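Local coordinates for general Secretion Pathway Protein (Vibrio vulnificus, PDB 4G54) that probably binds peptidoglycan, as the periplasmic part of a fused EpsA and EpsB protein that serves the type II secretion system, at residues G42-R47 with L232-R237; S58-Q63 with L129-L134; R135-L140 with D188-Q193; G141-A146 with T165-A170. All coordinates share one frame; numbering follows the deposited sequence. Where two conformers were deposited one is given.

How the contacts relate
The contacts run from the sheet-bearing GspA-like region to the helical part matching a peptidoglycan-binding family. Contacts 1 and 2 have centres 12 Å apart and touch, with Leu-236 O probably hydrogen-bonded to Ile-59 N. Contact 2 joins two neighbouring strands of the antiparallel sheet, and its chain leads directly into contact 3, whose centre is about 17 Å away; Arg-135 probably bonds to the carbonyls of Ile-59 and Phe-60. Contacts 3 and 4, centres 11 Å apart, meet around Phe-168. Contact 2 closes before contact 3 opens, and contact 4 nests within contact 3. Contact 1 spans all the others along the chain and thus brings the late tail back to the first region.

Contact 1 (G42-R47 with L232-R237); sequences GYRATR and LAPLLR
Ala-233 O takes a nearly straight hydrogen bond of 2.9 Å from Arg-44 N, tilted from the carbonyl plane, and is also approached by Tyr-43, through CA at 3.3 Å in a CA-H...O contact and through its ring edge. Ala-233 N in turn donates to Gly-42 O at 2.9 Å. The two bonds thus embrace Tyr-43 from either side in sequence, as in a parallel bridge. Tyr-43 CG is anti to the carbonyl carbon, beside the backbone N (chi1 -67°). Leu-235 CD2 lies over one face of the Tyr-43 ring, a CH-pi contact 4.0 Å from the centroid, and Pro-234 O lies at the ring edge, 3.4 Å from Tyr-43 CD1. A broad aromatic suits this place, since face and edge both find partners. Arg-44 CB packs on Leu-232 CB at 3.8 Å; the arginine chain bends at chi3, and Ala-233 C lies against one face of its guanidinium. Gly-42 ends helix 30-40 in a Schellman motif, with the positive phi that glycine tolerates. A water donates to Arg-44 O at 2.6 Å, accepts from Leu-235 N at 2.9 Å, and meets Arg-237 NH2 more weakly; Arg-237 NH1 is held by Asp-49 and Thr-57 O. At this surface pairing, Ala-45 and Leu-235 pack on Tyr-38 of helix 30-40 and the backbone of Leu-236 bonds to Ile-59, just ahead of strand 60-66.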
# COMPACT_ATOMS: atom_id res chain seq x y z
N GLY A 42 -2.95 10.51 0.05
CA GLY A 42 -3.80 11.65 -0.37
C GLY A 42 -5.19 11.73 0.25
O GLY A 42 -6.03 12.55 -0.24
N TYR A 43 -5.47 10.89 1.27
CA TYR A 43 -6.80 10.77 1.79
C TYR A 43 -6.94 11.21 3.23
O TYR A 43 -6.06 10.99 4.05
CB TYR A 43 -7.31 9.35 1.69
CG TYR A 43 -7.48 8.96 0.24
CD1 TYR A 43 -8.49 9.55 -0.55
CD2 TYR A 43 -6.63 8.03 -0.39
CE1 TYR A 43 -8.67 9.20 -1.90
CE2 TYR A 43 -6.82 7.67 -1.74
CZ TYR A 43 -7.85 8.29 -2.47
OH TYR A 43 -8.06 8.07 -3.81
N ARG A 44 -8.14 11.79 3.49
CA ARG A 44 -8.60 12.09 4.80
C ARG A 44 -9.41 10.87 5.33
O ARG A 44 -10.51 10.53 4.84
CB ARG A 44 -9.36 13.45 4.76
CG ARG A 44 -9.97 13.95 6.06
CD ARG A 44 -10.78 15.23 5.75
NE ARG A 44 -11.69 15.06 4.59
CZ ARG A 44 -11.66 15.77 3.46
NH1 ARG A 44 -10.77 16.75 3.32
NH2 ARG A 44 -12.52 15.53 2.48
N ALA A 45 -8.91 10.24 6.36
CA ALA A 45 -9.54 9.02 6.90
C ALA A 45 -10.43 9.36 8.08
O ALA A 45 -10.07 10.23 8.89
CB ALA A 45 -8.45 8.07 7.34
N THR A 46 -11.55 8.65 8.21
CA THR A 46 -12.38 8.80 9.38
C THR A 46 -12.00 7.87 10.50
O THR A 46 -11.22 6.96 10.33
CB THR A 46 -13.93 8.60 9.04
OG1 THR A 46 -14.13 7.20 8.96
CG2 THR A 46 -14.36 9.29 7.71
N ARG A 47 -12.63 8.07 11.67
CA ARG A 47 -12.41 7.15 12.78
C ARG A 47 -12.74 5.68 12.41
O ARG A 47 -12.16 4.72 13.01
CB ARG A 47 -13.19 7.63 14.00
CG ARG A 47 -12.43 7.47 15.25
CD ARG A 47 -13.47 7.45 16.41
NE ARG A 47 -13.62 8.62 17.27
CZ ARG A 47 -12.90 9.74 17.30
NH1 ARG A 47 -11.89 9.96 16.47
NH2 ARG A 47 -13.22 10.67 18.19
N LEU A 232 -6.44 17.22 1.39
CA LEU A 232 -6.73 15.77 1.26
C LEU A 232 -8.09 15.52 0.68
O LEU A 232 -8.98 16.38 0.79
CB LEU A 232 -6.65 15.17 2.65
CG LEU A 232 -5.41 14.74 3.42
CD1 LEU A 232 -4.12 14.59 2.63
CD2 LEU A 232 -5.33 15.41 4.80
N ALA A 233 -8.26 14.33 0.08
CA ALA A 233 -9.53 13.97 -0.60
C ALA A 233 -10.30 12.99 0.31
O ALA A 233 -9.71 12.25 1.11
CB ALA A 233 -9.24 13.29 -1.92
N PRO A 234 -11.61 12.92 0.11
CA PRO A 234 -12.32 11.86 0.80
C PRO A 234 -12.00 10.49 0.22
O PRO A 234 -11.74 10.40 -0.97
CB PRO A 234 -13.81 12.25 0.54
CG PRO A 234 -13.80 13.03 -0.73
CD PRO A 234 -12.46 13.76 -0.76
N LEU A 235 -12.00 9.43 1.04
CA LEU A 235 -11.81 8.11 0.47
C LEU A 235 -12.84 7.68 -0.58
O LEU A 235 -14.01 8.11 -0.54
CB LEU A 235 -11.73 7.08 1.65
CG LEU A 235 -10.43 7.05 2.47
CD1 LEU A 235 -10.68 6.26 3.76
CD2 LEU A 235 -9.40 6.29 1.57
N LEU A 236 -12.41 6.84 -1.54
CA LEU A 236 -13.30 6.25 -2.52
C LEU A 236 -14.03 5.07 -1.90
O LEU A 236 -13.35 4.11 -1.40
CB LEU A 236 -12.45 5.71 -3.66
CG LEU A 236 -13.12 5.38 -4.97
CD1 LEU A 236 -14.16 6.42 -5.43
CD2 LEU A 236 -11.82 5.45 -5.85
N ARG A 237 -15.35 5.11 -1.92
CA ARG A 237 -16.12 4.06 -1.29
C ARG A 237 -17.12 3.35 -2.21
O ARG A 237 -18.10 2.85 -1.76
CB ARG A 237 -16.77 4.60 -0.04
CG ARG A 237 -15.77 5.11 0.97
CD ARG A 237 -16.47 5.72 2.12
NE ARG A 237 -15.70 6.69 2.87
CZ ARG A 237 -14.86 6.31 3.85
NH1 ARG A 237 -14.74 5.01 4.18
NH2 ARG A 237 -14.15 7.19 4.52
O HOH W 1 -12.73 9.77 3.83

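Contact 2 (S58-Q63 with L129-L134)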
# COMPACT_ATOMS: atom_id res chain seq x y z
N SER A 58 -13.84 1.27 2.69
CA SER A 58 -13.52 2.00 1.44
C SER A 58 -12.81 0.96 0.55
O SER A 58 -12.76 -0.24 0.95
CB SER A 58 -12.53 3.16 1.73
OG SER A 58 -11.20 2.66 1.97
N ILE A 59 -12.28 1.37 -0.61
CA ILE A 59 -11.57 0.40 -1.46
C ILE A 59 -10.23 -0.02 -0.84
O ILE A 59 -9.64 -0.98 -1.28
CB ILE A 59 -11.35 0.88 -2.88
CG1 ILE A 59 -10.48 2.15 -2.85
CG2 ILE A 59 -12.80 1.15 -3.46
CD1 ILE A 59 -9.66 2.43 -4.15
N PHE A 60 -9.79 0.63 0.24
CA PHE A 60 -8.52 0.25 0.84
C PHE A 60 -8.63 -1.00 1.66
O PHE A 60 -9.67 -1.25 2.37
CB PHE A 60 -7.91 1.38 1.70
CG PHE A 60 -7.09 2.38 0.95
CD1 PHE A 60 -7.71 3.27 0.12
CD2 PHE A 60 -5.68 2.40 1.07
CE1 PHE A 60 -6.98 4.18 -0.62
CE2 PHE A 60 -4.94 3.34 0.39
CZ PHE A 60 -5.53 4.20 -0.50
N GLN A 61 -7.60 -1.83 1.61
CA GLN A 61 -7.42 -2.98 2.53
C GLN A 61 -6.48 -2.53 3.63
O GLN A 61 -5.54 -1.77 3.38
CB GLN A 61 -6.69 -4.10 1.80
CG GLN A 61 -6.90 -5.50 2.18
CD GLN A 61 -8.33 -5.95 1.93
OE1 GLN A 61 -8.76 -6.41 0.81
NE2 GLN A 61 -9.06 -5.90 2.98
N CYS A 62 -6.70 -3.04 4.85
CA CYS A 62 -5.84 -2.75 6.01
C CYS A 62 -5.55 -4.10 6.62
O CYS A 62 -6.47 -4.90 6.81
CB CYS A 62 -6.59 -1.85 7.00
SG CYS A 62 -5.39 -1.28 8.31
N GLN A 63 -4.24 -4.42 6.81
CA GLN A 63 -3.89 -5.75 7.36
C GLN A 63 -2.71 -5.60 8.31
O GLN A 63 -1.71 -4.94 7.93
CB GLN A 63 -3.54 -6.68 6.13
CG GLN A 63 -3.25 -8.11 6.37
CD GLN A 63 -2.75 -8.78 5.04
OE1 GLN A 63 -1.76 -8.34 4.48
NE2 GLN A 63 -3.41 -9.85 4.60
N LEU A 129 -1.58 -0.79 4.39
CA LEU A 129 -2.81 -0.17 3.77
C LEU A 129 -2.44 -0.17 2.32
O LEU A 129 -1.33 0.23 1.89
CB LEU A 129 -3.01 1.37 4.23
CG LEU A 129 -3.70 1.75 5.46
CD1 LEU A 129 -3.77 3.27 5.36
CD2 LEU A 129 -5.08 1.02 5.35
N TRP A 130 -3.41 -0.58 1.51
CA TRP A 130 -3.22 -0.40 0.03
C TRP A 130 -4.58 -0.39 -0.61
O TRP A 130 -5.55 -0.99 -0.11
CB TRP A 130 -2.37 -1.56 -0.63
CG TRP A 130 -2.95 -2.89 -0.55
CD1 TRP A 130 -3.54 -3.53 -1.59
CD2 TRP A 130 -3.00 -3.78 0.54
NE1 TRP A 130 -3.92 -4.80 -1.23
CE2 TRP A 130 -3.64 -4.96 0.09
CE3 TRP A 130 -2.57 -3.72 1.88
CZ2 TRP A 130 -3.83 -6.09 0.88
CZ3 TRP A 130 -2.79 -4.85 2.71
CH2 TRP A 130 -3.38 -6.01 2.21
N PRO A 131 -4.69 0.34 -1.72
CA PRO A 131 -5.98 0.32 -2.47
C PRO A 131 -6.26 -1.03 -3.15
O PRO A 131 -5.37 -1.62 -3.83
CB PRO A 131 -5.74 1.43 -3.54
CG PRO A 131 -4.25 1.48 -3.74
CD PRO A 131 -3.66 1.15 -2.35
N MET A 132 -7.48 -1.51 -3.01
CA MET A 132 -7.84 -2.81 -3.66
C MET A 132 -9.24 -2.65 -4.19
O MET A 132 -10.17 -3.21 -3.66
CB MET A 132 -7.68 -3.97 -2.65
CG MET A 132 -7.89 -5.26 -3.49
SD MET A 132 -7.45 -6.61 -2.31
CE MET A 132 -7.80 -7.90 -3.43
N PRO A 133 -9.41 -1.96 -5.32
CA PRO A 133 -10.73 -1.80 -5.92
C PRO A 133 -11.32 -3.05 -6.55
O PRO A 133 -12.55 -3.10 -6.74
CB PRO A 133 -10.48 -0.77 -6.99
CG PRO A 133 -9.04 -0.95 -7.45
CD PRO A 133 -8.42 -1.16 -6.03
N LEU A 134 -10.46 -4.07 -6.83
CA LEU A 134 -10.94 -5.28 -7.51
C LEU A 134 -10.98 -6.43 -6.54
O LEU A 134 -9.91 -6.91 -6.07
CB LEU A 134 -10.09 -5.65 -8.73
CG LEU A 134 -9.87 -4.49 -9.69
CD1 LEU A 134 -9.04 -5.01 -10.97
CD2 LEU A 134 -11.29 -4.03 -10.20
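Strands 60-63 and 129-131 run antiparallel at 157°, with Gln-61 and Trp-130 as a hydrogen-bonded pair between the non-hydrogen-bonded pairs Phe-60 with Pro-131 and Cys-62 with Leu-129. Gln-61 N donates to Trp-130 O at 2.8 Å, and Trp-130 N returns a longer bond of 3.1 Å to Gln-61 O. Where the strand pairing gives out, Met-132 N still reaches Ile-59 O at 2.8 Å, coming from above that carbonyl plane; Arg-135 NH2 is a second donor to Ile-59 O. Proline suits position 131 because a non-hydrogen-bonded place needs no N-H toward strand 60-66. Its ring lies over one face of Phe-60, with Pro-131 CB 4.2 Å from the ring centroid. Across the sheet, Trp-130 CG sits between its backbone N and carbonyl carbon (chi1 62°). Gln-61 CB and CG lie over one face of the indole, a CH-pi contact with Gln-61 CB 3.6 Å from the centroid of the six-membered ring. Gln-61 OE1 comes 3.4 Å from Met-132 SD. Leu-129 CD2 packs against Cys-62 CB at 3.6 Å, beside the disulfide that Cys-62 forms with Cys-52. Strand 60-66 is an outermost strand of the antiparallel sheet. Helix 30-40 covers the Leu-129 and Cys-62 face through Leu-34, while on the other side His-201 of helix 193-202 meets the Trp-130 ring edge-to-face.

Contact 3 (R135-L140 with D188-Q193); sequences RETLRL and DGIAGQ
Leu-138 N donates to Ala-191 O at 2.9 Å, nearly straight but tilted from the carbonyl plane, and Ala-191 N donates back to Leu-138 O, also at 2.9 Å, with a more bent N-H...O angle of 140°. The pair therefore satisfies the N-H and C=O of both residues. Ala-191 O also receives the CA-H of Thr-137, whose CA is 3.4 Å away. Further along, a water links the backbones beyond the bridge, accepting from Leu-140 N and donating to Gly-189 O at 2.8 Å. The result is a single antiparallel bridge. It joins the loop leading to helix 145-158 with the loop leading into helix 193-202, whose N-cap is Gly-192; segment 188-193 belongs to the part that resembles a peptidoglycan-binding domain. Ala-191 is the centre of an inverse gamma turn, whose Gly-192 N to Ile-190 O bond is weak. Just before it, Asp-188 OD1 accepts from Ile-190 N at 2.9 Å in an Asx turn, and also from Gln-180 NE2; aspartate suits the place by offering an acceptor two residues ahead of the N-H. Gln-180 OE1 takes the N-H of Gly-189, which has the positive phi favoured by glycine. The side chains add modest packing. Thr-137 CG2, anti to the backbone N (its OG1 at chi1 -64°), touches Ile-190 CG2 at 3.7 Å. Ile-190 CG2 also lies over one face of the Arg-139 guanidinium, and Arg-139 NH1 is 3.8 Å from Ile-190 CD1. On the inner side Leu-138 CB meets Ala-191 CB, and both side chains rest on Leu-150 of helix 145-158.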
# COMPACT_ATOMS: atom_id res chain seq x y z
N ARG A 135 -12.17 -6.81 -6.14
CA ARG A 135 -12.30 -7.78 -5.04
C ARG A 135 -13.12 -8.97 -5.47
O ARG A 135 -13.49 -9.78 -4.60
CB ARG A 135 -13.06 -7.14 -3.85
CG ARG A 135 -12.33 -5.89 -3.31
CD ARG A 135 -11.76 -6.10 -2.03
NE ARG A 135 -11.20 -4.84 -1.50
CZ ARG A 135 -11.30 -4.48 -0.25
NH1 ARG A 135 -11.97 -5.27 0.61
NH2 ARG A 135 -10.67 -3.34 0.17
N GLU A 136 -13.44 -9.05 -6.77
CA GLU A 136 -14.17 -10.21 -7.32
C GLU A 136 -13.48 -10.78 -8.56
O GLU A 136 -12.80 -10.03 -9.32
CB GLU A 136 -15.58 -9.78 -7.74
CG GLU A 136 -16.32 -9.37 -6.50
CD GLU A 136 -17.74 -8.88 -6.75
OE1 GLU A 136 -18.50 -9.50 -7.51
OE2 GLU A 136 -18.15 -7.93 -6.02
N THR A 137 -13.67 -12.08 -8.79
CA THR A 137 -12.96 -12.66 -9.91
C THR A 137 -13.39 -12.13 -11.25
O THR A 137 -14.61 -12.01 -11.51
CB THR A 137 -13.19 -14.20 -9.83
OG1 THR A 137 -12.56 -14.63 -8.61
CG2 THR A 137 -12.59 -14.91 -11.00
N LEU A 138 -12.36 -11.82 -12.06
CA LEU A 138 -12.62 -11.35 -13.44
C LEU A 138 -12.11 -12.41 -14.43
O LEU A 138 -11.01 -12.97 -14.25
CB LEU A 138 -11.87 -10.01 -13.63
CG LEU A 138 -12.35 -8.95 -12.58
CD1 LEU A 138 -11.47 -7.80 -12.86
CD2 LEU A 138 -13.82 -8.46 -12.75
N ARG A 139 -12.88 -12.70 -15.48
CA ARG A 139 -12.51 -13.73 -16.43
C ARG A 139 -12.98 -13.35 -17.81
O ARG A 139 -13.83 -12.44 -17.99
CB ARG A 139 -13.02 -15.08 -16.03
CG ARG A 139 -14.53 -15.13 -16.15
CD ARG A 139 -15.21 -16.44 -15.68
NE ARG A 139 -15.17 -16.58 -14.21
CZ ARG A 139 -14.47 -17.51 -13.57
NH1 ARG A 139 -13.62 -18.35 -14.24
NH2 ARG A 139 -14.55 -17.57 -12.23
N LEU A 140 -12.41 -14.07 -18.77
CA LEU A 140 -12.75 -13.89 -20.16
C LEU A 140 -14.26 -13.78 -20.36
O LEU A 140 -15.01 -14.66 -19.92
CB LEU A 140 -12.24 -15.14 -20.95
CG LEU A 140 -12.43 -15.06 -22.47
CD1 LEU A 140 -11.35 -14.09 -23.07
CD2 LEU A 140 -12.20 -16.50 -22.98
N ASP A 188 -3.47 -19.57 -15.38
CA ASP A 188 -4.78 -19.91 -15.95
C ASP A 188 -5.47 -18.79 -16.68
O ASP A 188 -6.50 -19.03 -17.29
CB ASP A 188 -5.67 -20.49 -14.85
CG ASP A 188 -5.96 -19.56 -13.74
OD1 ASP A 188 -5.70 -18.36 -13.83
OD2 ASP A 188 -6.48 -20.06 -12.65
N GLY A 189 -4.93 -17.56 -16.65
CA GLY A 189 -5.55 -16.48 -17.39
C GLY A 189 -6.83 -15.98 -16.74
O GLY A 189 -7.53 -15.16 -17.34
N ILE A 190 -7.12 -16.47 -15.54
CA ILE A 190 -8.32 -15.96 -14.81
C ILE A 190 -7.80 -15.02 -13.70
O ILE A 190 -6.88 -15.40 -12.90
CB ILE A 190 -9.05 -17.08 -14.15
CG1 ILE A 190 -9.64 -17.88 -15.28
CG2 ILE A 190 -10.20 -16.56 -13.24
CD1 ILE A 190 -10.06 -19.37 -14.91
N ALA A 191 -8.32 -13.76 -13.60
CA ALA A 191 -7.84 -12.88 -12.57
C ALA A 191 -8.69 -13.10 -11.29
O ALA A 191 -9.70 -12.46 -11.01
CB ALA A 191 -8.00 -11.36 -13.07
N GLY A 192 -8.29 -14.17 -10.57
CA GLY A 192 -9.00 -14.59 -9.34
C GLY A 192 -8.32 -14.04 -8.10
O GLY A 192 -7.56 -13.08 -8.19
N GLN A 193 -8.65 -14.59 -6.92
CA GLN A 193 -8.19 -13.97 -5.72
C GLN A 193 -6.67 -13.89 -5.67
O GLN A 193 -6.21 -12.78 -5.30
CB GLN A 193 -8.68 -14.92 -4.60
CG GLN A 193 -8.37 -14.35 -3.18
CD GLN A 193 -6.92 -14.63 -2.70
OE1 GLN A 193 -6.25 -13.75 -2.06
NE2 GLN A 193 -6.45 -15.79 -3.01
O HOH W 2 -10.16 -15.73 -18.14

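Contact 4 (G141-A146 with T165-A170)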
# COMPACT_ATOMS: atom_id res chain seq x y z
N GLY A 141 -14.62 -12.76 -21.12
CA GLY A 141 -16.05 -12.53 -21.48
C GLY A 141 -16.69 -11.46 -20.66
O GLY A 141 -17.72 -10.88 -21.04
N MET A 142 -16.12 -11.15 -19.52
CA MET A 142 -16.70 -10.13 -18.68
C MET A 142 -16.37 -8.71 -19.21
O MET A 142 -15.42 -8.52 -19.97
CB MET A 142 -16.22 -10.24 -17.20
CG MET A 142 -16.75 -11.53 -16.56
SD MET A 142 -16.16 -11.74 -14.86
CE MET A 142 -17.10 -10.49 -13.99
N HIS A 143 -17.15 -7.72 -18.79
CA HIS A 143 -16.95 -6.36 -19.26
C HIS A 143 -17.36 -5.34 -18.24
O HIS A 143 -18.23 -5.64 -17.40
CB HIS A 143 -17.67 -6.12 -20.59
CG HIS A 143 -19.15 -6.18 -20.47
ND1 HIS A 143 -19.85 -7.37 -20.48
CD2 HIS A 143 -20.06 -5.20 -20.28
CE1 HIS A 143 -21.14 -7.11 -20.36
NE2 HIS A 143 -21.29 -5.81 -20.21
N GLY A 144 -16.77 -4.15 -18.28
CA GLY A 144 -17.16 -3.08 -17.39
C GLY A 144 -16.00 -2.29 -16.88
O GLY A 144 -14.85 -2.57 -17.27
N GLU A 145 -16.27 -1.34 -15.97
CA GLU A 145 -15.21 -0.49 -15.46
C GLU A 145 -14.13 -1.32 -14.72
O GLU A 145 -12.95 -0.93 -14.73
CB GLU A 145 -15.78 0.51 -14.50
CG GLU A 145 -14.77 1.60 -14.11
CD GLU A 145 -15.32 2.61 -13.06
OE1 GLU A 145 -16.54 2.59 -12.69
OE2 GLU A 145 -14.50 3.45 -12.62
N ALA A 146 -14.51 -2.42 -14.09
CA ALA A 146 -13.54 -3.26 -13.43
C ALA A 146 -12.50 -3.79 -14.39
O ALA A 146 -11.32 -3.97 -13.97
CB ALA A 146 -14.25 -4.41 -12.73
N THR A 165 -9.17 -1.41 -22.94
CA THR A 165 -10.34 -2.27 -23.23
C THR A 165 -11.30 -2.23 -22.03
O THR A 165 -10.83 -2.23 -20.89
CB THR A 165 -9.87 -3.69 -23.50
OG1 THR A 165 -10.99 -4.49 -23.83
CG2 THR A 165 -9.16 -4.34 -22.27
N THR A 166 -12.62 -2.30 -22.32
CA THR A 166 -13.61 -2.52 -21.33
C THR A 166 -14.02 -3.96 -21.31
O THR A 166 -14.81 -4.38 -20.46
CB THR A 166 -14.90 -1.71 -21.81
OG1 THR A 166 -14.49 -0.34 -21.91
CG2 THR A 166 -15.99 -1.80 -20.77
N GLN A 167 -13.49 -4.74 -22.22
CA GLN A 167 -13.90 -6.17 -22.38
C GLN A 167 -12.72 -7.04 -22.03
O GLN A 167 -11.59 -6.83 -22.51
CB GLN A 167 -14.30 -6.49 -23.85
CG GLN A 167 -15.64 -5.91 -24.19
CD GLN A 167 -16.75 -6.97 -23.95
OE1 GLN A 167 -16.45 -8.16 -23.68
NE2 GLN A 167 -18.04 -6.53 -24.05
N PHE A 168 -12.97 -8.07 -21.22
CA PHE A 168 -11.90 -9.03 -20.87
C PHE A 168 -11.88 -9.97 -22.09
O PHE A 168 -12.63 -10.95 -22.19
CB PHE A 168 -12.25 -9.74 -19.51
CG PHE A 168 -11.10 -10.55 -18.91
CD1 PHE A 168 -10.28 -11.37 -19.67
CD2 PHE A 168 -10.93 -10.49 -17.52
CE1 PHE A 168 -9.25 -12.11 -19.02
CE2 PHE A 168 -9.90 -11.18 -16.89
CZ PHE A 168 -9.08 -12.07 -17.60
N ASN A 169 -10.92 -9.67 -22.97
CA ASN A 169 -10.79 -10.40 -24.23
C ASN A 169 -9.62 -11.35 -24.27
O ASN A 169 -8.92 -11.54 -23.25
CB ASN A 169 -10.77 -9.36 -25.39
CG ASN A 169 -9.64 -8.37 -25.24
OD1 ASN A 169 -8.67 -8.62 -24.53
ND2 ASN A 169 -9.75 -7.23 -25.95
N ALA A 170 -9.34 -11.98 -25.40
CA ALA A 170 -8.29 -12.99 -25.47
C ALA A 170 -6.95 -12.38 -25.17
O ALA A 170 -6.10 -13.02 -24.51
CB ALA A 170 -8.34 -13.70 -26.87
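Phe-168 is held through both ends of its backbone. Its N donates to Met-142 O at 2.8 Å, almost straight, while Phe-168 O accepts from Gly-141 N at 2.9 Å in the carbonyl plane. A third bond runs from Gly-144 N to Thr-166 O, also 2.9 Å long, and the CA of His-143 approaches that same oxygen, Thr-166 O, to 3.2 Å. Beside this frame, His-143 and Gln-167 lie side by side with ring and amide planes only 19° apart. The glutamine chain bends at chi2 (-93°), which brings CD beside His-143 CB, and the nearest approach between the two side chains is His-143 CB to Gln-167 NE2, 3.5 Å. Thr-166 sets its CG2 3.5 Å from Gly-144 N. The two glycines fit their backbone: Gly-141 and Gly-144 both have positive phi, and Gly-144 is also the N-cap of helix 145-158. In the next shell, Thr-165 OG1 donates to Gln-167 O at 2.8 Å, a hydrogen bond within 165-170. Thr-166 OG1 bonds to Glu-148 and Thr-165 N to Asp-151, both on helix 145-158, while Asn-169 OD1 caps helix 170-182 by accepting from Leu-172 N. The ring of Phe-168, with CG anti to the backbone N (chi1 -168°), is buried among Ile-147, Leu-150, Met-173 and Val-176 of these two helices, where a large apolar ring can touch both. Since the cross-contact bonds all join backbone atoms, the pairing depends little on side-chain polarity, and Phe-168 supplies the apolar contact to the helices.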